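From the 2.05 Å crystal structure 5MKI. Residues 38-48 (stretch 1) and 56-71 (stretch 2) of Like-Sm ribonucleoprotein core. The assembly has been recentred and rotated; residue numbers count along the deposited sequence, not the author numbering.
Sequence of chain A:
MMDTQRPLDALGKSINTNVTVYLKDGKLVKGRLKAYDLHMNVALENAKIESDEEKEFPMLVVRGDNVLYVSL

Stretch 1 38-48: LHMNVALENAK
Stretch 2 (56-71) EFPMLVVRGDNVLYVS

Two reciprocal backbone pairs fix the register: L44 N to L60 O (2.7 Å, 172°) with L60 N to L44 O (2.8 Å), and V62 N to V42 O (2.8 Å) with V42 N to V62 O (3.1 Å). Strands 42-44 and 59-62 run antiparallel, their axes 161° apart and 4.6 Å at closest approach. A43 lies opposite V61 (CA-CA 4.4 Å) and E45 opposite M59, both in non-hydrogen-bonded pairs.

At N46 the chain turns a corner (phi/psi 52/59); N46 N still reaches P58 O (3.0 Å, 171°), and pairing resumes one residue on, with A47 N to F57 O at 2.8 Å and a weak return bond, F57 N to A47 O, at 3.0 Å and 126°. K48 NZ and E56 OE2 form a salt bridge at 3.1 Å, in which the hydrogen bond from NZ to OE2 is weak.

At the other end, N41 (chi1 m, chi2 -41°) accepts G64 N on OD1 at 2.9 Å and 176°. G64 must be bare here: an ideal CB would lie 2.1 Å from H39 O.

V42, L44, A47, F57, L60 and V62 share one sheet face. There L44 CD1 (m, t) meets V62 CG2 at 3.9 Å, and A47 CB meets L60 CG at 3.9 Å. M40 (m, t, p) extends CE to V67 CG1 (3.8 Å) and V70 CG2 (3.9 Å). On the other face, A43 CB approaches M59 SD (4.1 Å).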

# COMPACT_ATOMS: atom_id res chain seq x y z
N LEU A 38 -3.07 -17.00 4.01
CA LEU A 38 -3.56 -16.43 2.76
C LEU A 38 -2.94 -15.07 2.45
O LEU A 38 -3.14 -14.57 1.34
CB LEU A 38 -5.08 -16.34 2.78
CG LEU A 38 -5.77 -17.69 2.59
CD1 LEU A 38 -7.28 -17.53 2.58
CD2 LEU A 38 -5.27 -18.41 1.32
N HIS A 39 -2.19 -14.48 3.38
CA HIS A 39 -1.37 -13.32 3.06
C HIS A 39 -0.04 -13.69 2.42
O HIS A 39 0.73 -12.79 2.07
CB HIS A 39 -1.11 -12.50 4.32
CG HIS A 39 -2.35 -12.02 4.99
ND1 HIS A 39 -2.60 -12.22 6.33
CD2 HIS A 39 -3.43 -11.36 4.49
CE1 HIS A 39 -3.77 -11.69 6.64
NE2 HIS A 39 -4.30 -11.17 5.54
N MET A 40 0.26 -14.99 2.30
CA MET A 40 1.58 -15.50 1.93
C MET A 40 2.65 -15.20 2.99
O MET A 40 3.84 -15.20 2.66
CB MET A 40 2.04 -14.99 0.55
CG MET A 40 1.07 -15.27 -0.62
SD MET A 40 1.79 -15.20 -2.30
CE MET A 40 3.28 -16.16 -2.08
N ASN A 41 2.26 -14.93 4.24
CA ASN A 41 3.22 -15.08 5.33
C ASN A 41 3.69 -16.54 5.36
O ASN A 41 2.91 -17.45 5.09
CB ASN A 41 2.61 -14.74 6.71
CG ASN A 41 2.05 -13.31 6.82
OD1 ASN A 41 2.61 -12.33 6.34
ND2 ASN A 41 0.94 -13.21 7.50
N VAL A 42 4.96 -16.76 5.68
CA VAL A 42 5.51 -18.12 5.72
C VAL A 42 6.48 -18.26 6.89
O VAL A 42 7.27 -17.35 7.19
CB VAL A 42 6.19 -18.51 4.39
CG1 VAL A 42 5.23 -18.41 3.21
CG2 VAL A 42 7.44 -17.66 4.13
N ALA A 43 6.40 -19.40 7.58
CA ALA A 43 7.37 -19.77 8.60
C ALA A 43 8.36 -20.75 7.98
O ALA A 43 7.95 -21.83 7.52
CB ALA A 43 6.69 -20.38 9.82
N LEU A 44 9.63 -20.37 7.93
CA LEU A 44 10.68 -21.18 7.30
C LEU A 44 11.66 -21.67 8.36
O LEU A 44 12.28 -20.86 9.06
CB LEU A 44 11.44 -20.38 6.25
CG LEU A 44 10.67 -19.83 5.05
CD1 LEU A 44 11.53 -18.85 4.28
CD2 LEU A 44 10.21 -20.99 4.19
N GLU A 45 11.82 -22.99 8.44
CA GLU A 45 12.71 -23.62 9.42
C GLU A 45 14.10 -23.84 8.81
O GLU A 45 14.22 -24.22 7.65
CB GLU A 45 12.13 -24.96 9.87
CG GLU A 45 12.84 -25.58 11.04
CD GLU A 45 12.37 -26.99 11.30
OE1 GLU A 45 12.74 -27.89 10.50
OE2 GLU A 45 11.64 -27.21 12.29
N ASN A 46 15.14 -23.59 9.62
CA ASN A 46 16.52 -23.77 9.17
C ASN A 46 16.76 -23.01 7.85
O ASN A 46 17.13 -23.59 6.82
CB ASN A 46 16.87 -25.25 9.03
CG ASN A 46 16.97 -25.94 10.39
OD1 ASN A 46 17.38 -25.34 11.38
ND2 ASN A 46 16.57 -27.20 10.44
N ALA A 47 16.53 -21.70 7.91
CA ALA A 47 16.47 -20.88 6.72
C ALA A 47 17.82 -20.23 6.42
O ALA A 47 18.64 -19.99 7.31
CB ALA A 47 15.40 -19.79 6.86
N LYS A 48 18.02 -19.92 5.14
CA LYS A 48 19.27 -19.35 4.65
C LYS A 48 18.96 -18.19 3.73
O LYS A 48 18.10 -18.30 2.85
CB LYS A 48 20.09 -20.40 3.89
CG LYS A 48 20.40 -21.67 4.69
CD LYS A 48 20.57 -22.88 3.77
CE LYS A 48 21.02 -24.13 4.52
NZ LYS A 48 20.30 -25.38 4.09
N GLU A 56 22.31 -20.39 9.43
CA GLU A 56 21.12 -21.23 9.27
C GLU A 56 20.17 -20.86 10.41
O GLU A 56 20.19 -21.50 11.46
CB GLU A 56 21.48 -22.72 9.26
CG GLU A 56 20.34 -23.64 8.80
CD GLU A 56 20.78 -24.70 7.79
OE1 GLU A 56 22.00 -24.92 7.63
OE2 GLU A 56 19.90 -25.33 7.16
N PHE A 57 19.35 -19.82 10.19
CA PHE A 57 18.33 -19.35 11.12
C PHE A 57 17.40 -20.50 11.52
O PHE A 57 16.74 -21.08 10.65
CB PHE A 57 17.50 -18.23 10.49
CG PHE A 57 18.31 -17.08 9.98
CD1 PHE A 57 18.96 -17.15 8.76
CD2 PHE A 57 18.43 -15.92 10.74
CE1 PHE A 57 19.71 -16.10 8.30
CE2 PHE A 57 19.18 -14.86 10.28
CZ PHE A 57 19.82 -14.94 9.07
N PRO A 58 17.32 -20.85 12.81
CA PRO A 58 16.38 -21.91 13.23
C PRO A 58 14.95 -21.72 12.73
O PRO A 58 14.31 -22.70 12.33
CB PRO A 58 16.46 -21.85 14.76
CG PRO A 58 17.83 -21.31 15.05
CD PRO A 58 18.17 -20.37 13.92
N MET A 59 14.42 -20.49 12.75
CA MET A 59 13.06 -20.24 12.28
C MET A 59 12.95 -18.78 11.85
O MET A 59 13.23 -17.87 12.64
CB MET A 59 12.03 -20.55 13.38
CG MET A 59 10.56 -20.31 12.99
SD MET A 59 9.92 -21.65 11.95
CE MET A 59 10.53 -23.07 12.85
N LEU A 60 12.55 -18.58 10.59
CA LEU A 60 12.31 -17.26 10.00
C LEU A 60 10.84 -17.14 9.64
O LEU A 60 10.33 -17.92 8.83
CB LEU A 60 13.14 -17.07 8.73
CG LEU A 60 14.54 -16.48 8.76
CD1 LEU A 60 14.88 -15.92 7.38
CD2 LEU A 60 14.64 -15.42 9.85
N VAL A 61 10.16 -16.14 10.20
CA VAL A 61 8.81 -15.82 9.77
C VAL A 61 8.90 -14.63 8.83
O VAL A 61 9.34 -13.55 9.23
CB VAL A 61 7.89 -15.54 10.96
CG1 VAL A 61 6.52 -15.02 10.49
CG2 VAL A 61 7.74 -16.81 11.79
N VAL A 62 8.53 -14.85 7.56
CA VAL A 62 8.65 -13.85 6.50
C VAL A 62 7.28 -13.23 6.27
O VAL A 62 6.27 -13.94 6.18
CB VAL A 62 9.18 -14.47 5.20
CG1 VAL A 62 9.34 -13.40 4.13
CG2 VAL A 62 10.51 -15.26 5.43
N ARG A 63 7.24 -11.91 6.17
CA ARG A 63 5.98 -11.20 5.95
C ARG A 63 5.63 -11.24 4.46
O ARG A 63 6.42 -10.80 3.61
CB ARG A 63 6.08 -9.77 6.45
CG ARG A 63 4.72 -9.16 6.75
CD ARG A 63 4.81 -7.96 7.68
NE ARG A 63 3.48 -7.46 8.03
CZ ARG A 63 2.76 -6.65 7.26
NH1 ARG A 63 3.25 -6.24 6.10
NH2 ARG A 63 1.56 -6.23 7.66
N GLY A 64 4.43 -11.75 4.14
CA GLY A 64 4.09 -12.03 2.75
C GLY A 64 4.08 -10.83 1.82
O GLY A 64 4.36 -10.97 0.62
N ASP A 65 3.79 -9.62 2.34
CA ASP A 65 3.77 -8.44 1.48
C ASP A 65 5.13 -8.15 0.85
O ASP A 65 5.21 -7.36 -0.10
CB ASP A 65 3.32 -7.20 2.26
CG ASP A 65 4.45 -6.54 3.03
OD1 ASP A 65 5.29 -7.27 3.60
OD2 ASP A 65 4.51 -5.29 3.07
N ASN A 66 6.20 -8.75 1.37
CA ASN A 66 7.52 -8.61 0.76
C ASN A 66 7.73 -9.57 -0.41
O ASN A 66 8.72 -9.43 -1.14
CB ASN A 66 8.62 -8.84 1.81
CG ASN A 66 8.50 -7.92 3.03
OD1 ASN A 66 8.73 -6.72 2.93
ND2 ASN A 66 8.17 -8.48 4.20
N VAL A 67 6.83 -10.54 -0.62
CA VAL A 67 7.13 -11.68 -1.48
C VAL A 67 6.89 -11.32 -2.94
O VAL A 67 5.86 -10.74 -3.29
CB VAL A 67 6.28 -12.90 -1.08
CG1 VAL A 67 6.44 -14.03 -2.12
CG2 VAL A 67 6.70 -13.40 0.31
N LEU A 68 7.86 -11.66 -3.78
CA LEU A 68 7.74 -11.53 -5.23
C LEU A 68 7.13 -12.81 -5.81
O LEU A 68 6.04 -12.77 -6.40
CB LEU A 68 9.12 -11.24 -5.84
CG LEU A 68 9.22 -10.57 -7.20
CD1 LEU A 68 8.59 -9.17 -7.16
CD2 LEU A 68 10.70 -10.49 -7.63
N TYR A 69 7.82 -13.94 -5.65
CA TYR A 69 7.27 -15.26 -5.94
C TYR A 69 8.02 -16.30 -5.12
O TYR A 69 9.13 -16.07 -4.65
CB TYR A 69 7.35 -15.62 -7.44
CG TYR A 69 8.52 -15.05 -8.23
CD1 TYR A 69 9.83 -15.53 -8.05
CD2 TYR A 69 8.31 -14.07 -9.18
CE1 TYR A 69 10.89 -15.00 -8.79
CE2 TYR A 69 9.35 -13.55 -9.92
CZ TYR A 69 10.64 -14.01 -9.74
OH TYR A 69 11.65 -13.46 -10.50
N VAL A 70 7.38 -17.46 -4.94
CA VAL A 70 7.96 -18.59 -4.23
C VAL A 70 8.18 -19.72 -5.23
O VAL A 70 7.28 -20.05 -6.02
CB VAL A 70 7.05 -19.04 -3.06
CG1 VAL A 70 7.70 -20.15 -2.29
CG2 VAL A 70 6.74 -17.86 -2.13
N SER A 71 9.39 -20.30 -5.21
CA SER A 71 9.74 -21.43 -6.07
C SER A 71 9.55 -22.73 -5.30
O SER A 71 10.16 -22.93 -4.25
CB SER A 71 11.19 -21.34 -6.57
OG SER A 71 11.44 -22.37 -7.52